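Local coordinates for protein P47 (Clostridium botulinum, PDB 6EKT) that may belong to a progenitor toxin complex that protects botulinum neurotoxin on its passage through the host gut, and has the build of a TULIP-type lipid-binding protein, at residues A[344-347]-A[352-355]; A[249-254]-A[401-406]; A[272-275]-A[279-282]; A[405-410]-A[416-421]. One frame throughout, in Å; residues are numbered along the deposited sequence.

Contact 1 (A[344-347]-A[352-355])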
# COMPACT_ATOMS: atom_id res chain seq x y z
N PHE A 344 15.25 8.27 7.20
CA PHE A 344 15.13 7.29 6.12
C PHE A 344 15.71 7.85 4.82
O PHE A 344 15.51 9.03 4.50
CB PHE A 344 13.65 6.87 5.90
CG PHE A 344 13.48 5.89 4.75
CD1 PHE A 344 13.88 4.55 4.89
CD2 PHE A 344 12.97 6.30 3.52
CE1 PHE A 344 13.75 3.65 3.83
CE2 PHE A 344 12.85 5.40 2.45
CZ PHE A 344 13.25 4.08 2.61
N VAL A 345 16.43 7.01 4.07
CA VAL A 345 16.96 7.34 2.75
C VAL A 345 16.70 6.15 1.85
O VAL A 345 16.90 5.00 2.26
CB VAL A 345 18.50 7.60 2.76
CG1 VAL A 345 19.01 7.90 1.35
CG2 VAL A 345 18.87 8.75 3.69
N TYR A 346 16.25 6.44 0.63
CA TYR A 346 16.24 5.48 -0.46
C TYR A 346 17.18 6.01 -1.52
O TYR A 346 16.95 7.08 -2.09
CB TYR A 346 14.83 5.26 -1.02
CG TYR A 346 14.81 4.30 -2.21
CD1 TYR A 346 15.20 2.96 -2.05
CD2 TYR A 346 14.43 4.74 -3.49
CE1 TYR A 346 15.20 2.08 -3.12
CE2 TYR A 346 14.42 3.86 -4.57
CZ TYR A 346 14.80 2.54 -4.37
OH TYR A 346 14.80 1.66 -5.42
N ASN A 347 18.26 5.27 -1.73
CA ASN A 347 19.22 5.55 -2.79
C ASN A 347 18.72 4.85 -4.05
O ASN A 347 18.70 3.61 -4.12
CB ASN A 347 20.60 5.03 -2.37
CG ASN A 347 21.68 5.32 -3.40
OD1 ASN A 347 21.46 5.30 -4.60
ND2 ASN A 347 22.89 5.54 -2.91
N LYS A 352 19.44 0.73 -2.13
CA LYS A 352 19.48 0.53 -0.69
C LYS A 352 18.49 1.47 -0.02
O LYS A 352 18.40 2.65 -0.39
CB LYS A 352 20.89 0.74 -0.10
CG LYS A 352 21.93 -0.30 -0.52
CD LYS A 352 23.20 -0.16 0.31
CE LYS A 352 24.36 -0.92 -0.32
NZ LYS A 352 25.47 -1.04 0.64
N ALA A 353 17.76 0.92 0.94
CA ALA A 353 16.85 1.66 1.81
C ALA A 353 17.35 1.46 3.22
O ALA A 353 17.49 0.32 3.69
CB ALA A 353 15.44 1.14 1.68
N TYR A 354 17.64 2.57 3.89
CA TYR A 354 18.31 2.54 5.18
C TYR A 354 17.96 3.76 6.01
O TYR A 354 17.48 4.78 5.50
CB TYR A 354 19.84 2.41 4.98
CG TYR A 354 20.49 3.57 4.24
CD1 TYR A 354 20.53 3.61 2.84
CD2 TYR A 354 21.07 4.65 4.95
CE1 TYR A 354 21.13 4.67 2.16
CE2 TYR A 354 21.65 5.72 4.28
CZ TYR A 354 21.68 5.73 2.89
OH TYR A 354 22.26 6.80 2.25
N PHE A 355 18.23 3.64 7.31
CA PHE A 355 18.14 4.75 8.21
C PHE A 355 19.57 5.22 8.53
O PHE A 355 20.40 4.43 8.96
CB PHE A 355 17.38 4.33 9.47
CG PHE A 355 15.91 4.11 9.23
CD1 PHE A 355 15.02 5.19 9.30
CD2 PHE A 355 15.41 2.83 8.91
CE1 PHE A 355 13.67 4.99 9.08
CE2 PHE A 355 14.05 2.63 8.70
CZ PHE A 355 13.18 3.72 8.79
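Phe344 turns the edge of its ring toward the face of Phe355, a T-shaped pair whose centroids lie 5.6 Å apart with the planes at 63°. The two residues form a non-hydrogen-bonded pair of an antiparallel hairpin. Phe344 holds CG anti to its N (chi1 179°), and its ring therefore lies over the neighbouring strand: CE1 comes to 3.7 Å from Ala353 CB, while CB meets Phe355 CE1. Tyr346 follows on the same face, its ring edge near Ala353 CB; alanine suits this place because the methyl sits low between two aromatic rings. Leu399, Val424 and Leu426 add to the packing round the phenylalanines.

On the other face Val345 and Tyr354 lie side by side. Tyr354 CG stands between its own N and carbonyl carbon (chi1 62°), which swings the ring across to Val345, whose CB sits over one ring face, 4.0 Å from the centroid, a CH-pi contact. Val345 CG1 touches the Tyr354 hydroxyl OH at 3.5 Å. This branched residue gives the ring a broad apolar surface to lie on.

Between the faces, Val345 N donates to Tyr354 O (2.8 Å) and Tyr354 N to Val345 O (3.0 Å). Backbone polarity thus holds the strands together and dispersion holds the faces: Phe344, Ala353 and Phe355 are buried and wholly apolar, Val345 and Tyr354 partly exposed.

Contact 2 (A[249-254]-A[401-406])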
# COMPACT_ATOMS: atom_id res chain seq x y z
N GLN A 249 6.31 -3.33 12.33
CA GLN A 249 6.25 -4.72 12.72
C GLN A 249 7.06 -5.60 11.76
O GLN A 249 7.84 -6.44 12.21
CB GLN A 249 4.79 -5.21 12.78
CG GLN A 249 4.60 -6.69 13.12
CD GLN A 249 5.11 -7.06 14.50
OE1 GLN A 249 4.87 -6.35 15.48
NE2 GLN A 249 5.80 -8.19 14.59
N ASN A 250 6.92 -5.33 10.46
CA ASN A 250 7.42 -6.24 9.43
C ASN A 250 8.62 -5.80 8.64
O ASN A 250 9.23 -6.60 7.93
CB ASN A 250 6.28 -6.60 8.49
CG ASN A 250 5.11 -7.16 9.24
OD1 ASN A 250 4.07 -6.49 9.39
ND2 ASN A 250 5.28 -8.37 9.78
N MET A 251 8.99 -4.53 8.76
CA MET A 251 10.19 -4.08 8.08
C MET A 251 11.27 -3.54 9.04
O MET A 251 12.47 -3.75 8.82
CB MET A 251 9.81 -3.10 6.97
CG MET A 251 9.03 -3.87 5.92
SD MET A 251 7.79 -2.95 5.05
CE MET A 251 8.81 -2.47 3.67
N VAL A 252 10.82 -2.90 10.11
CA VAL A 252 11.76 -2.31 11.06
C VAL A 252 12.16 -3.28 12.19
O VAL A 252 13.36 -3.39 12.48
CB VAL A 252 11.24 -0.97 11.63
CG1 VAL A 252 12.16 -0.41 12.71
CG2 VAL A 252 11.09 0.06 10.51
N LEU A 253 11.19 -3.95 12.81
CA LEU A 253 11.44 -4.75 14.02
C LEU A 253 12.58 -5.77 13.86
O LEU A 253 13.39 -5.91 14.76
CB LEU A 253 10.16 -5.45 14.54
CG LEU A 253 10.17 -6.03 15.98
CD1 LEU A 253 10.25 -4.90 17.01
CD2 LEU A 253 8.96 -6.91 16.25
N SER A 254 12.65 -6.43 12.70
CA SER A 254 13.68 -7.46 12.46
C SER A 254 14.99 -6.94 11.85
O SER A 254 15.89 -7.75 11.51
CB SER A 254 13.11 -8.58 11.58
OG SER A 254 12.95 -8.09 10.26
N ASN A 401 15.67 -4.82 1.03
CA ASN A 401 14.95 -4.37 -0.14
C ASN A 401 14.32 -5.58 -0.83
O ASN A 401 14.99 -6.25 -1.62
CB ASN A 401 15.87 -3.57 -1.08
CG ASN A 401 15.16 -3.09 -2.35
OD1 ASN A 401 14.14 -3.65 -2.76
ND2 ASN A 401 15.71 -2.07 -2.99
N ASN A 402 13.06 -5.88 -0.50
CA ASN A 402 12.25 -6.87 -1.25
C ASN A 402 11.03 -6.18 -1.90
O ASN A 402 9.95 -6.78 -2.00
CB ASN A 402 11.79 -8.01 -0.33
CG ASN A 402 10.85 -7.54 0.78
OD1 ASN A 402 10.72 -6.35 1.05
ND2 ASN A 402 10.16 -8.49 1.41
N PHE A 403 11.23 -4.95 -2.35
CA PHE A 403 10.12 -4.04 -2.68
C PHE A 403 9.37 -4.47 -3.94
O PHE A 403 8.13 -4.35 -4.00
CB PHE A 403 10.63 -2.60 -2.78
CG PHE A 403 11.37 -2.11 -1.53
CD1 PHE A 403 10.98 -2.52 -0.24
CD2 PHE A 403 12.44 -1.21 -1.64
CE1 PHE A 403 11.65 -2.08 0.90
CE2 PHE A 403 13.11 -0.75 -0.50
CZ PHE A 403 12.70 -1.18 0.77
N VAL A 404 10.11 -4.99 -4.93
CA VAL A 404 9.48 -5.58 -6.13
C VAL A 404 8.57 -6.74 -5.70
O VAL A 404 7.41 -6.80 -6.14
CB VAL A 404 10.51 -6.02 -7.21
CG1 VAL A 404 9.86 -6.84 -8.32
CG2 VAL A 404 11.20 -4.80 -7.82
N ASP A 405 9.08 -7.63 -4.84
CA ASP A 405 8.28 -8.73 -4.29
C ASP A 405 7.04 -8.24 -3.54
O ASP A 405 5.95 -8.80 -3.72
CB ASP A 405 9.10 -9.67 -3.40
CG ASP A 405 10.18 -10.42 -4.16
OD1 ASP A 405 10.14 -10.51 -5.41
OD2 ASP A 405 11.10 -10.92 -3.49
N LEU A 406 7.20 -7.21 -2.71
CA LEU A 406 6.05 -6.63 -2.00
C LEU A 406 4.97 -6.17 -2.98
O LEU A 406 3.79 -6.51 -2.82
CB LEU A 406 6.44 -5.48 -1.06
CG LEU A 406 7.33 -5.81 0.15
CD1 LEU A 406 7.40 -4.61 1.09
CD2 LEU A 406 6.88 -7.04 0.93
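Met251 reaches from helix 244-252 toward the first turn of helix 403-409, and only the far end of its side chain arrives. CB leaves the backbone in the direction of the other helix, and CG lies anti to the carbonyl carbon (chi1 -66°), carrying the chain outward across the gap. CB, CG and the sulfur SD are the spacer: none of them comes within 4.2 Å of residues 401-406. Bends at chi2 and chi3 then turn the terminal methyl, CE, into two contacts at once. It meets Leu406 CD1 at 3.6 Å, the two side chains approaching tip to tip, and it lies 4.0 Å from Phe403 CE1, coming obliquely to the ring.

A long, flexible, unbranched methionine suits such a span: even the closest CA atoms of the two segments, those of Met251 and Asn401, are 9.5 Å apart, and only a long side chain can reach across. Phe403 and Leu406 stand three residues apart, hence on one side of their helix, and present a ring carbon and a leucine methyl to the same methionine methyl. Phe403 N donates to Asn401 OD1 (3.2 Å), an Asx turn that holds the backbone at the start of the helix; separately, Asn401 CA lies over the centre of the Phe403 ring. Asn402 O accepts from Leu406 N in the first helical turn.

Phe430 and Ile432 of strand 430-434 line the same apolar region, Phe430 touching Met251 and Ile432 touching both Phe403 and Leu406. Two helices distant in sequence thus meet by buried apolar packing beside a strand, in the middle of an elongated protein of TULIP-like fold.

Contact 3 (A[272-275]-A[279-282])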
# COMPACT_ATOMS: atom_id res chain seq x y z
N ILE A 272 4.37 -1.60 20.30
CA ILE A 272 3.22 -1.19 21.09
C ILE A 272 2.26 -0.47 20.14
O ILE A 272 2.63 0.52 19.51
CB ILE A 272 3.64 -0.24 22.25
CG1 ILE A 272 4.78 -0.86 23.08
CG2 ILE A 272 2.44 0.21 23.09
CD1 ILE A 272 4.46 -2.13 23.87
N SER A 273 1.03 -0.98 20.05
CA SER A 273 0.01 -0.36 19.23
C SER A 273 -0.44 0.93 19.90
O SER A 273 -0.53 1.01 21.13
CB SER A 273 -1.18 -1.30 19.03
OG SER A 273 -0.79 -2.40 18.24
N THR A 274 -0.68 1.94 19.07
CA THR A 274 -1.26 3.21 19.52
C THR A 274 -2.60 3.49 18.82
O THR A 274 -3.32 4.42 19.20
CB THR A 274 -0.28 4.39 19.30
OG1 THR A 274 0.17 4.41 17.95
CG2 THR A 274 0.94 4.30 20.24
N SER A 275 -2.90 2.70 17.78
CA SER A 275 -4.22 2.64 17.09
C SER A 275 -4.19 1.39 16.20
O SER A 275 -3.21 0.63 16.24
CB SER A 275 -4.51 3.90 16.25
OG SER A 275 -3.70 3.95 15.08
N GLY A 279 1.88 2.77 15.77
CA GLY A 279 2.54 2.20 16.94
C GLY A 279 3.93 2.74 17.16
O GLY A 279 4.38 3.67 16.48
N ARG A 280 4.62 2.13 18.12
CA ARG A 280 6.02 2.47 18.42
C ARG A 280 6.72 1.21 18.91
O ARG A 280 6.06 0.22 19.22
CB ARG A 280 6.10 3.60 19.46
CG ARG A 280 5.38 3.30 20.75
CD ARG A 280 5.09 4.56 21.57
NE ARG A 280 4.42 4.14 22.80
CZ ARG A 280 5.04 3.66 23.87
NH1 ARG A 280 6.37 3.58 23.92
NH2 ARG A 280 4.32 3.28 24.92
N ILE A 281 8.05 1.25 18.98
CA ILE A 281 8.83 0.07 19.31
C ILE A 281 9.52 0.31 20.65
O ILE A 281 9.98 1.42 20.95
CB ILE A 281 9.85 -0.30 18.18
CG1 ILE A 281 9.12 -0.89 16.96
CG2 ILE A 281 10.90 -1.30 18.70
CD1 ILE A 281 9.97 -1.12 15.71
N VAL A 282 9.51 -0.73 21.48
CA VAL A 282 10.19 -0.72 22.78
C VAL A 282 10.97 -2.03 22.94
O VAL A 282 10.66 -3.02 22.29
CB VAL A 282 9.22 -0.55 23.96
CG1 VAL A 282 8.54 0.83 23.94
CG2 VAL A 282 8.21 -1.70 24.05
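Ile272 and Arg280 form the close pair of this hairpin, joined by two backbone hydrogen bonds: Ile272 N to Arg280 O at 2.7 Å and Arg280 N to Ile272 O at 2.9 Å. The backbones draw nearer still at Ser273 and Gly279, a non-hydrogen-bonded pair with CA atoms 4.3 Å apart. Glycine fits here because, having no side chain, it lets its CA stand 3.1 Å from Ile272 O. The N of Gly279 donates to Glu244 on helix 244-252. Side chains share in this close part where Ile272 crosses Val282 at about a right angle, Ile272 CG1 meeting Val282 CG2 at 3.7 Å in a small patch of branched carbons.

Packing is looser round Arg280, which lies alongside Ile272 and points the same way. Its CG sits between N and carbonyl carbon (chi1 57°), and the chain is extended from there to NE, which brings one face of the guanidinium over Ile272 CB and NH2 to 4.0 Å from Ile272 CG2. Thr274 CG2 is at the edge of that group, while its OG1 bonds Thr278. The extended stem suits arginine to this partly exposed face, letting the flat guanidinium lie over the isoleucine.

Ile281 points to the opposite face, onto Leu248 and Val252. Two antiparallel strands joined by a short turn make a beta hairpin, here with Ile281 packed on helix 244-252.

Contact 4 (A[405-410]-A[416-421])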
# COMPACT_ATOMS: atom_id res chain seq x y z
N ASP A 405 9.08 -7.63 -4.84
CA ASP A 405 8.28 -8.73 -4.29
C ASP A 405 7.04 -8.24 -3.54
O ASP A 405 5.95 -8.80 -3.72
CB ASP A 405 9.10 -9.67 -3.40
CG ASP A 405 10.18 -10.42 -4.16
OD1 ASP A 405 10.14 -10.51 -5.41
OD2 ASP A 405 11.10 -10.92 -3.49
N LEU A 406 7.20 -7.21 -2.71
CA LEU A 406 6.05 -6.63 -2.00
C LEU A 406 4.97 -6.17 -2.98
O LEU A 406 3.79 -6.51 -2.82
CB LEU A 406 6.44 -5.48 -1.06
CG LEU A 406 7.33 -5.81 0.15
CD1 LEU A 406 7.40 -4.61 1.09
CD2 LEU A 406 6.88 -7.04 0.93
N ILE A 407 5.39 -5.44 -4.01
CA ILE A 407 4.41 -4.86 -4.92
C ILE A 407 3.77 -5.95 -5.82
O ILE A 407 2.68 -5.75 -6.34
CB ILE A 407 4.98 -3.59 -5.62
CG1 ILE A 407 3.86 -2.61 -6.00
CG2 ILE A 407 5.94 -3.97 -6.74
CD1 ILE A 407 4.33 -1.22 -6.42
N ASN A 408 4.44 -7.11 -5.92
CA ASN A 408 3.92 -8.28 -6.67
C ASN A 408 3.24 -9.35 -5.83
O ASN A 408 2.65 -10.27 -6.38
CB ASN A 408 5.04 -8.94 -7.48
CG ASN A 408 5.46 -8.10 -8.67
OD1 ASN A 408 4.64 -7.41 -9.28
ND2 ASN A 408 6.73 -8.15 -8.98
N ASN A 409 3.29 -9.23 -4.50
CA ASN A 409 2.82 -10.29 -3.59
C ASN A 409 1.31 -10.55 -3.54
O ASN A 409 0.86 -11.71 -3.52
CB ASN A 409 3.32 -10.00 -2.18
CG ASN A 409 3.09 -11.16 -1.25
OD1 ASN A 409 3.78 -12.19 -1.34
ND2 ASN A 409 2.10 -11.03 -0.38
N THR A 410 0.52 -9.47 -3.46
CA THR A 410 -0.88 -9.55 -3.09
C THR A 410 -1.80 -9.13 -4.23
O THR A 410 -2.68 -9.88 -4.61
CB THR A 410 -1.15 -8.75 -1.79
OG1 THR A 410 -0.36 -9.31 -0.73
CG2 THR A 410 -2.64 -8.80 -1.38
N LEU A 416 -0.71 -9.07 -13.91
CA LEU A 416 0.66 -8.88 -14.40
C LEU A 416 1.59 -8.41 -13.29
O LEU A 416 1.23 -7.54 -12.50
CB LEU A 416 0.68 -7.88 -15.56
CG LEU A 416 -0.09 -8.24 -16.85
CD1 LEU A 416 -0.31 -6.99 -17.68
CD2 LEU A 416 0.62 -9.32 -17.66
N LYS A 417 2.78 -9.02 -13.23
CA LYS A 417 3.83 -8.58 -12.32
C LYS A 417 4.52 -7.35 -12.87
O LYS A 417 4.53 -7.14 -14.08
CB LYS A 417 4.85 -9.70 -12.09
CG LYS A 417 4.42 -10.71 -11.03
CD LYS A 417 5.29 -11.95 -11.03
CE LYS A 417 5.00 -12.84 -9.83
NZ LYS A 417 5.87 -14.05 -9.88
N ILE A 418 5.07 -6.52 -11.98
CA ILE A 418 5.94 -5.41 -12.40
C ILE A 418 7.42 -5.80 -12.21
O ILE A 418 7.73 -6.78 -11.51
CB ILE A 418 5.59 -4.08 -11.67
CG1 ILE A 418 6.09 -4.05 -10.23
CG2 ILE A 418 4.10 -3.76 -11.75
CD1 ILE A 418 7.25 -3.11 -10.00
N SER A 419 8.34 -5.06 -12.83
CA SER A 419 9.76 -5.35 -12.67
C SER A 419 10.57 -4.18 -12.10
O SER A 419 11.65 -4.40 -11.53
CB SER A 419 10.37 -5.82 -13.99
OG SER A 419 10.36 -4.77 -14.93
N GLN A 420 10.06 -2.96 -12.25
CA GLN A 420 10.81 -1.77 -11.86
C GLN A 420 10.10 -0.92 -10.79
O GLN A 420 9.04 -0.33 -11.04
CB GLN A 420 11.17 -0.94 -13.10
CG GLN A 420 12.18 0.17 -12.82
CD GLN A 420 12.94 0.62 -14.05
OE1 GLN A 420 12.72 0.14 -15.16
NE2 GLN A 420 13.86 1.56 -13.84
N VAL A 421 10.71 -0.87 -9.61
CA VAL A 421 10.35 0.07 -8.57
C VAL A 421 11.01 1.39 -8.94
O VAL A 421 12.19 1.43 -9.28
CB VAL A 421 10.83 -0.42 -7.18
CG1 VAL A 421 10.83 0.71 -6.15
CG2 VAL A 421 9.98 -1.57 -6.69
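The later part of helix 403-409 meets an irregular segment, 416-421, and the backbones come nearest at Asn408 and Lys417, whose CA atoms are 5.7 Å apart. Asn408 carries the contact by joining its amide group to the backbone of one residue, Ile418. Its OD1 accepts from Ile418 N at 2.9 Å, and its ND2 donates to Ile418 O at 3.0 Å, with an N-H...O angle of 170°; that oxygen lies close to the amide plane of the asparagine. Asn408 CG is anti to the carbonyl carbon (chi1 -72°), which turns the amide outward from the helix to meet the passing chain.

Lys417 crosses this side chain at about a right angle. Its CG is 3.7 Å from Asn408 CG, and the rest of the chain extends away, so the aliphatic root alone packs on the asparagine while the ammonium end is carried outward.

Ile407 and Ile418 also cross at about a right angle. Ile407 CG2 presses on Ile418 CG1 at 3.5 Å, tighter than usual for two carbons, and touches Ile418 CD1 as well. Isoleucine suits this place: its beta branch puts CG2 against Ile418 while the rest of the side chain can pack on Ile432, Val238 and Leu240.

One asparagine thus satisfies both the N-H and the C=O of a residue outside any regular strand, and its two bonds, like those of a strand neighbour, fix the rotation of the amide.

Contacts 2 and 4 share helix 403-409 and residues Asp405 and Leu406, their centres lying 13 Å apart; Val404 packs on Val421 where they meet. Contact 1 joins this group through Ala353 CB, 3.7 Å from Phe403 CZ, its centre 12 Å from that of contact 2, and it touches contact 4 where Tyr346 OH lies 4.1 Å from Val421 CG1. Contact 3 reaches contact 2 through Val252 and Leu253, Val252 CG1 standing 3.8 Å from Ile281 CD1. Along the chain, contacts 1 and 3 are both nested inside the loop that contact 2 closes. They hold hairpins of one antiparallel sheet, yet their centres are 22 Å apart and their nearest atoms about 9 Å. Contacts 3 and 4 do not touch.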